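Local coordinates for glycosyl transferases group 1 family protein (Francisella tularensis subsp. tularensis, PDB 5I45) that probably transfers sugar units as a GT4-type glycosyltransferase of the GT-B clan, this chain being its C-terminal domain, at residues G67-P71 and R72-F76; A87-D90 and K91-F95; S178-R181 and Y182-Q186. All coordinates share one frame; numbering follows the deposited sequence.

Contact 1 (G67-P71 and R72-F76); sequences GEATP and RDLDF
The chain turns sharply through Thr70 and Pro71 into the first turn of helix 74-86, a reversal closed by two backbone bonds: Asp73 N reaches Thr70 O at 2.9 Å, and Leu74 N reaches Pro71 O at 3.3 Å. The second bond is nearly straight at its hydrogen (171°), and the two together form the turn that leads into the helix. A water also bridges Thr70 and Asp73, accepting from Thr70 N (2.9 Å) and donating to Asp73 OD2 (2.8 Å). This is the strand-loop-helix connection of a Rossmann-like domain, the loop running from strand 61-66 into helix 74-86. Asp73 holds the N-cap position, but its carboxylate caps nothing; with CG set beside its own backbone N (chi1 -67°), OD2 faces the water and forms a salt bridge with Arg39. Arg37 adds a long, weak ion pair to the same oxygen. Thr70 lies alongside Asp73 and Arg72, all pointing the same way, and its OG1 meets the aliphatic CG of Arg72 at 3.6 Å. The Arg72 chain then bends at chi3 and leads away from the turn, touching Arg37 and Arg39. Leu74 drapes its branches back over the loop: its CD1 sits against Pro71 CA at 3.7 Å, while Leu74 CD2 lies 4.2 Å from Ala69 CB. The methyl of Ala69 points toward the helix start, where Ala69 CB rests against Asp73 O at 3.6 Å.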
loop_
_atom_site.group_PDB
_atom_site.type_symbol
_atom_site.label_atom_id
_atom_site.label_comp_id
_atom_site.label_asym_id
_atom_site.label_seq_id
_atom_site.Cartn_x
_atom_site.Cartn_y
_atom_site.Cartn_z
ATOM N N GLY A 67 -1.104 6.648 8.257
ATOM C CA GLY A 67 -0.880 8.099 8.167
ATOM C C GLY A 67 -2.025 8.809 8.860
ATOM O O GLY A 67 -2.945 8.160 9.400
ATOM N N GLU A 68 -1.997 10.127 8.858
ATOM C CA GLU A 68 -3.087 10.859 9.471
ATOM C C GLU A 68 -3.537 12.009 8.629
ATOM O O GLU A 68 -2.872 12.420 7.676
ATOM C CB GLU A 68 -2.733 11.326 10.882
ATOM C CG GLU A 68 -2.668 10.165 11.865
ATOM C CD GLU A 68 -2.809 10.586 13.309
ATOM O OE1 GLU A 68 -2.635 11.783 13.618
ATOM O OE2 GLU A 68 -3.090 9.704 14.145
ATOM N N ALA A 69 -4.712 12.495 8.981
ATOM C CA ALA A 69 -5.296 13.637 8.348
ATOM C C ALA A 69 -4.905 14.858 9.181
ATOM O O ALA A 69 -5.038 14.835 10.417
ATOM C CB ALA A 69 -6.795 13.510 8.334
ATOM N N THR A 70 -4.468 15.921 8.526
ATOM C CA THR A 70 -4.241 17.187 9.220
ATOM C C THR A 70 -5.620 17.793 9.501
ATOM O O THR A 70 -6.643 17.338 8.972
ATOM C CB THR A 70 -3.420 18.150 8.371
ATOM O OG1 THR A 70 -4.157 18.460 7.197
ATOM C CG2 THR A 70 -2.067 17.545 8.000
ATOM N N PRO A 71 -5.673 18.839 10.347
ATOM C CA PRO A 71 -6.984 19.425 10.681
ATOM C C PRO A 71 -7.902 19.754 9.505
ATOM O O PRO A 71 -9.084 19.478 9.560
ATOM C CB PRO A 71 -6.582 20.681 11.428
ATOM C CG PRO A 71 -5.397 20.236 12.204
ATOM C CD PRO A 71 -4.621 19.421 11.190
ATOM N N ARG A 72 -7.365 20.297 8.422
ATOM C CA ARG A 72 -8.195 20.652 7.297
ATOM C C ARG A 72 -8.823 19.458 6.594
ATOM O O ARG A 72 -9.788 19.648 5.854
ATOM C CB ARG A 72 -7.430 21.510 6.290
ATOM C CG ARG A 72 -6.290 20.801 5.572
ATOM C CD ARG A 72 -5.605 21.690 4.541
ATOM N NE ARG A 72 -4.971 22.874 5.113
ATOM C CZ ARG A 72 -5.443 24.107 5.066
ATOM N NH1 ARG A 72 -6.567 24.385 4.426
ATOM N NH2 ARG A 72 -4.764 25.078 5.637
ATOM N N ASP A 73 -8.303 18.259 6.824
ATOM C CA ASP A 73 -8.805 17.041 6.226
ATOM C C ASP A 73 -9.452 16.042 7.189
ATOM O O ASP A 73 -9.771 14.934 6.786
ATOM C CB ASP A 73 -7.667 16.364 5.478
ATOM C CG ASP A 73 -7.222 17.182 4.282
ATOM O OD1 ASP A 73 -8.112 17.667 3.556
ATOM O OD2 ASP A 73 -5.992 17.349 4.115
ATOM N N LEU A 74 -9.710 16.458 8.420
ATOM C CA LEU A 74 -10.407 15.568 9.361
ATOM C C LEU A 74 -11.817 15.168 8.854
ATOM O O LEU A 74 -12.247 14.039 9.031
ATOM C CB LEU A 74 -10.498 16.198 10.743
ATOM C CG LEU A 74 -9.156 16.396 11.466
ATOM C CD1 LEU A 74 -9.308 17.283 12.687
ATOM C CD2 LEU A 74 -8.566 15.061 11.840
ATOM N N ASP A 75 -12.496 16.090 8.188
ATOM C CA ASP A 75 -13.811 15.795 7.635
ATOM C C ASP A 75 -13.726 14.698 6.577
ATOM O O ASP A 75 -14.566 13.820 6.508
ATOM C CB ASP A 75 -14.460 17.058 7.047
ATOM C CG ASP A 75 -13.841 17.486 5.728
ATOM O OD1 ASP A 75 -12.587 17.712 5.663
ATOM O OD2 ASP A 75 -14.626 17.577 4.759
ATOM N N PHE A 76 -12.672 14.774 5.757
ATOM C CA PHE A 76 -12.432 13.787 4.696
ATOM C C PHE A 76 -12.188 12.405 5.278
ATOM O O PHE A 76 -12.751 11.414 4.845
ATOM C CB PHE A 76 -11.269 14.294 3.837
ATOM C CG PHE A 76 -10.785 13.321 2.801
ATOM C CD1 PHE A 76 -11.595 12.963 1.740
ATOM C CD2 PHE A 76 -9.510 12.785 2.871
ATOM C CE1 PHE A 76 -11.135 12.070 0.783
ATOM C CE2 PHE A 76 -9.052 11.912 1.920
ATOM C CZ PHE A 76 -9.855 11.555 0.886
HETATM O O HOH W 1 -4.333 15.692 5.595
#

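Contact 2 (A87-D90 and K91-F95); sequences AGLD and KQIIF
Leu89 and Gln92 meet in the tight connection between helix 74-86 and edge strand 93-96, just past a Schellman motif in which Gly88, with positive phi, ends the helix. Leu89 O is the hub of the turn: Gln92 N donates to it at 2.9 Å with an N-H...O angle of 160°, and Ile93 N adds a weak bond to the same oxygen at 3.1 Å, bent to 127°. A water bridges the outer side, donating to Gly88 O at 2.8 Å and accepting from both Lys91 N and Lys91 NZ. Bends at chi3 and chi4 fold the lysine chain back to bring its ammonium to this water. One of the two conformers of Asp90 puts its OD1 4.5 Å from Lys91 NZ, too far for a salt bridge. Inward, the buried Leu89 and Ile93 meet at an angle, Leu89 CB lying 4.0 Å from the CD1 methyl of Ile93, with CD1 of Leu89 close by. The isoleucine methyl is carried there by CG1, which lies beside the Ile93 backbone N (chi1 -56°). Ile93 also packs on Ile48 and Ile52 of helix 44-57 and on Val84 of helix 74-86. Backbone bonds from Gln92 and Ile94 to strand 61-66 continue the turn into the sheet, completing a right-handed beta-alpha-beta crossover typical of Rossmann-like domains.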
loop_
_atom_site.group_PDB
_atom_site.type_symbol
_atom_site.label_atom_id
_atom_site.label_comp_id
_atom_site.label_asym_id
_atom_site.label_seq_id
_atom_site.Cartn_x
_atom_site.Cartn_y
_atom_site.Cartn_z
ATOM N N ALA A 87 -20.430 0.114 4.233
ATOM C CA ALA A 87 -20.185 -1.086 3.424
ATOM C C ALA A 87 -20.087 -2.361 4.279
ATOM O O ALA A 87 -19.934 -3.451 3.736
ATOM C CB ALA A 87 -18.893 -0.927 2.630
ATOM N N GLY A 88 -20.114 -2.219 5.607
ATOM C CA GLY A 88 -19.979 -3.368 6.511
ATOM C C GLY A 88 -18.575 -3.945 6.541
ATOM O O GLY A 88 -18.406 -5.131 6.843
ATOM N N LEU A 89 -17.563 -3.103 6.292
ATOM C CA LEU A 89 -16.170 -3.555 6.210
ATOM C C LEU A 89 -15.228 -3.035 7.277
ATOM O O LEU A 89 -13.995 -3.044 7.079
ATOM C CB LEU A 89 -15.635 -3.233 4.796
ATOM C CG LEU A 89 -16.212 -4.127 3.704
ATOM C CD1 LEU A 89 -15.704 -3.672 2.351
ATOM C CD2 LEU A 89 -15.864 -5.588 3.951
ATOM N N ASP A 90 -15.744 -2.617 8.432
ATOM C CA ASP A 90 -14.854 -2.073 9.465
ATOM C C ASP A 90 -13.919 -3.117 10.111
ATOM O O ASP A 90 -13.014 -2.750 10.826
ATOM C CB ASP A 90 -15.636 -1.281 10.514
ATOM C CG ASP A 90 -16.683 -2.095 11.186
ATOM O OD1 ASP A 90 -16.822 -3.290 10.858
ATOM O OD2 ASP A 90 -17.367 -1.539 12.061
ATOM N N LYS A 91 -14.137 -4.398 9.831
ATOM C CA LYS A 91 -13.171 -5.438 10.222
ATOM C C LYS A 91 -12.089 -5.701 9.214
ATOM O O LYS A 91 -11.197 -6.514 9.467
ATOM C CB LYS A 91 -13.877 -6.749 10.492
ATOM C CG LYS A 91 -14.799 -6.652 11.692
ATOM C CD LYS A 91 -15.311 -7.989 12.147
ATOM C CE LYS A 91 -16.220 -8.614 11.120
ATOM N NZ LYS A 91 -17.386 -7.761 10.785
ATOM N N GLN A 92 -12.159 -5.052 8.061
ATOM C CA GLN A 92 -11.191 -5.275 6.993
ATOM C C GLN A 92 -10.518 -4.012 6.481
ATOM O O GLN A 92 -9.627 -4.122 5.667
ATOM C CB GLN A 92 -11.847 -6.012 5.822
ATOM C CG GLN A 92 -12.142 -7.472 6.104
ATOM C CD GLN A 92 -12.714 -8.167 4.872
ATOM O OE1 GLN A 92 -11.971 -8.580 3.955
ATOM N NE2 GLN A 92 -14.008 -8.256 4.820
ATOM N N ILE A 93 -10.950 -2.830 6.907
ATOM C CA ILE A 93 -10.360 -1.556 6.456
ATOM C C ILE A 93 -10.145 -0.738 7.702
ATOM O O ILE A 93 -11.102 -0.283 8.303
ATOM C CB ILE A 93 -11.224 -0.825 5.432
ATOM C CG1 ILE A 93 -11.495 -1.758 4.251
ATOM C CG2 ILE A 93 -10.502 0.425 4.951
ATOM C CD1 ILE A 93 -12.506 -1.240 3.247
ATOM N N ILE A 94 -8.872 -0.547 8.072
ATOM C CA ILE A 94 -8.437 -0.021 9.383
ATOM C C ILE A 94 -7.530 1.203 9.245
ATOM O O ILE A 94 -6.541 1.156 8.510
ATOM C CB ILE A 94 -7.587 -1.107 10.131
ATOM C CG1 ILE A 94 -8.294 -2.475 10.187
ATOM C CG2 ILE A 94 -7.153 -0.660 11.511
ATOM C CD1 ILE A 94 -9.499 -2.526 11.070
ATOM N N PHE A 95 -7.850 2.282 9.945
ATOM C CA PHE A 95 -7.025 3.483 9.950
ATOM C C PHE A 95 -6.129 3.352 11.152
ATOM O O PHE A 95 -6.609 3.332 12.298
ATOM C CB PHE A 95 -7.928 4.711 10.073
ATOM C CG PHE A 95 -8.685 5.003 8.822
ATOM C CD1 PHE A 95 -9.877 4.346 8.528
ATOM C CD2 PHE A 95 -8.191 5.935 7.913
ATOM C CE1 PHE A 95 -10.549 4.624 7.336
ATOM C CE2 PHE A 95 -8.874 6.212 6.742
ATOM C CZ PHE A 95 -10.032 5.546 6.456
HETATM O O HOH W 2 -16.356 -5.982 8.619
#

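Contact 3 (S178-R181 and Y182-Q186); sequences SKLR and YKIAQ
Arg181 and Tyr182 lie side by side near the start of helix 178-195, and the arginine carries the strongest polar links around the contact: its NH2 forms a salt bridge with Asp113 and its NH1 donates to Leu174 O, so the guanidinium is anchored from outside the helix. Against this fixed group the Tyr182 ring makes an off-centre cation-pi contact, with Arg181 CZ 4.7 Å from the ring centroid and 29° off the ring normal. The two planes are turned 63° apart, so the groups do not stack flat; Arg181 NH2 comes nearest, 3.3 Å from Tyr182 OH and 3.6 Å from Tyr182 CZ. The arginine chain runs out with CG opposite its backbone N (chi1 -177°) and bends at chi3, which brings its end back alongside the tyrosine. The backbone below is regular alpha-helix. Tyr182 N donates to Ser178 O, Lys183 N to Lys179 O, Ile184 N to Leu180 O and Ala185 N to Arg181 O, the third of these at 2.9 Å. Ser178 O also lies close to the tyrosine ring, 3.2 Å from Tyr182 CD2, while Ser178 CB touches Tyr182 CE2 at 4.2 Å. The methyl carbon of Ala185, CB, lies 3.4 Å from Arg181 O. On another side of the same turns, Leu180 and Ile184 lie side by side, CD1 of Leu180 meeting CG1 of Ile184 at 3.9 Å. Through this pair the last helix of the Rossmann-like C-terminal domain packs on Tyr157 of edge strand 157-158. Since Asp113 probably offsets much of the charge of the buried arginine, the outside partners fix the guanidinium, and the off-centre ring contact probably adds a modest stabilisation beside it.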
loop_
_atom_site.group_PDB
_atom_site.type_symbol
_atom_site.label_atom_id
_atom_site.label_comp_id
_atom_site.label_asym_id
_atom_site.label_seq_id
_atom_site.Cartn_x
_atom_site.Cartn_y
_atom_site.Cartn_z
ATOM N N SER A 178 -1.262 -15.604 -6.380
ATOM C CA SER A 178 -0.150 -15.380 -5.471
ATOM C C SER A 178 1.195 -15.610 -6.134
ATOM O O SER A 178 2.153 -14.924 -5.810
ATOM C CB SER A 178 -0.283 -16.228 -4.217
ATOM O OG SER A 178 -0.190 -17.589 -4.505
ATOM N N LYS A 179 1.287 -16.576 -7.054
ATOM C CA LYS A 179 2.565 -16.796 -7.717
ATOM C C LYS A 179 2.958 -15.561 -8.525
ATOM O O LYS A 179 4.095 -15.161 -8.530
ATOM C CB LYS A 179 2.529 -18.058 -8.584
ATOM C CG LYS A 179 2.556 -19.346 -7.775
ATOM C CD LYS A 179 2.425 -20.579 -8.660
ATOM C CE LYS A 179 0.987 -21.056 -8.883
ATOM N NZ LYS A 179 0.089 -20.258 -9.775
ATOM N N LEU A 180 1.995 -14.949 -9.178
ATOM C CA LEU A 180 2.276 -13.733 -9.933
ATOM C C LEU A 180 2.658 -12.606 -8.979
ATOM O O LEU A 180 3.600 -11.873 -9.211
ATOM C CB LEU A 180 1.060 -13.303 -10.739
ATOM C CG LEU A 180 1.174 -11.946 -11.452
ATOM C CD1 LEU A 180 2.264 -11.930 -12.512
ATOM C CD2 LEU A 180 -0.202 -11.635 -12.025
ATOM N N ARG A 181 1.924 -12.482 -7.872
ATOM C CA ARG A 181 2.215 -11.434 -6.898
ATOM C C ARG A 181 3.645 -11.536 -6.398
ATOM O O ARG A 181 4.360 -10.542 -6.324
ATOM C CB ARG A 181 1.230 -11.465 -5.712
ATOM C CG ARG A 181 1.453 -10.341 -4.717
ATOM C CD ARG A 181 0.470 -10.298 -3.582
ATOM N NE ARG A 181 0.671 -11.320 -2.577
ATOM C CZ ARG A 181 -0.082 -12.392 -2.342
ATOM N NH1 ARG A 181 -1.107 -12.744 -3.099
ATOM N NH2 ARG A 181 0.201 -13.134 -1.285
ATOM N N TYR A 182 4.051 -12.738 -6.038
ATOM C CA TYR A 182 5.410 -12.916 -5.514
ATOM C C TYR A 182 6.487 -12.624 -6.559
ATOM O O TYR A 182 7.534 -12.068 -6.213
ATOM C CB TYR A 182 5.598 -14.304 -4.881
ATOM C CG TYR A 182 4.765 -14.532 -3.613
ATOM C CD1 TYR A 182 4.661 -13.562 -2.635
ATOM C CD2 TYR A 182 4.116 -15.722 -3.401
ATOM C CE1 TYR A 182 3.923 -13.768 -1.476
ATOM C CE2 TYR A 182 3.376 -15.949 -2.245
ATOM C CZ TYR A 182 3.278 -14.957 -1.290
ATOM O OH TYR A 182 2.551 -15.172 -0.115
ATOM N N LYS A 183 6.223 -12.957 -7.817
ATOM C CA LYS A 183 7.164 -12.655 -8.877
ATOM C C LYS A 183 7.287 -11.153 -9.147
ATOM O O LYS A 183 8.390 -10.642 -9.294
ATOM C CB LYS A 183 6.803 -13.420 -10.131
ATOM C CG LYS A 183 7.662 -13.062 -11.326
ATOM C CD LYS A 183 8.041 -14.279 -12.126
ATOM C CE LYS A 183 8.367 -13.879 -13.548
ATOM N NZ LYS A 183 8.403 -12.386 -13.642
ATOM N N ILE A 184 6.147 -10.462 -9.192
ATOM C CA ILE A 184 6.127 -9.011 -9.357
ATOM C C ILE A 184 6.910 -8.344 -8.227
ATOM O O ILE A 184 7.754 -7.508 -8.470
ATOM C CB ILE A 184 4.665 -8.501 -9.356
ATOM C CG1 ILE A 184 3.953 -8.940 -10.638
ATOM C CG2 ILE A 184 4.580 -6.991 -9.144
ATOM C CD1 ILE A 184 4.387 -8.274 -11.893
ATOM N N ALA A 185 6.634 -8.795 -7.003
ATOM C CA ALA A 185 7.294 -8.223 -5.818
ATOM C C ALA A 185 8.815 -8.441 -5.834
ATOM O O ALA A 185 9.574 -7.531 -5.550
ATOM C CB ALA A 185 6.679 -8.755 -4.534
ATOM N N GLN A 186 9.225 -9.661 -6.157
ATOM C CA GLN A 186 10.634 -9.978 -6.285
ATOM C C GLN A 186 11.286 -9.143 -7.380
ATOM O O GLN A 186 12.402 -8.642 -7.198
ATOM C CB GLN A 186 10.797 -11.454 -6.538
ATOM C CG GLN A 186 12.244 -11.901 -6.631
ATOM C CD GLN A 186 12.965 -11.871 -5.301
ATOM O OE1 GLN A 186 12.506 -12.464 -4.328
ATOM N NE2 GLN A 186 14.098 -11.191 -5.238
#

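How the contacts relate
Contacts 1 and 2 bracket helix 74-86, residues 67-76 leading into it from strand 61-66 and residues 87-95 leaving it for edge strand 93-96; their centres are about 18 Å apart and their nearest atoms about 6 Å. Together they mark the two turns of one beta-alpha-beta unit at an edge of the parallel sheet. Contact 3 belongs to helix 178-195, beside strand 157-158 at the other edge. Its centre is about 34 Å from that of contact 1, on the opposite side of the chain's centre, and about 26 Å from that of contact 2. None of the three touches another, and all fall within the glycosyltransferase family region of this C-terminal domain.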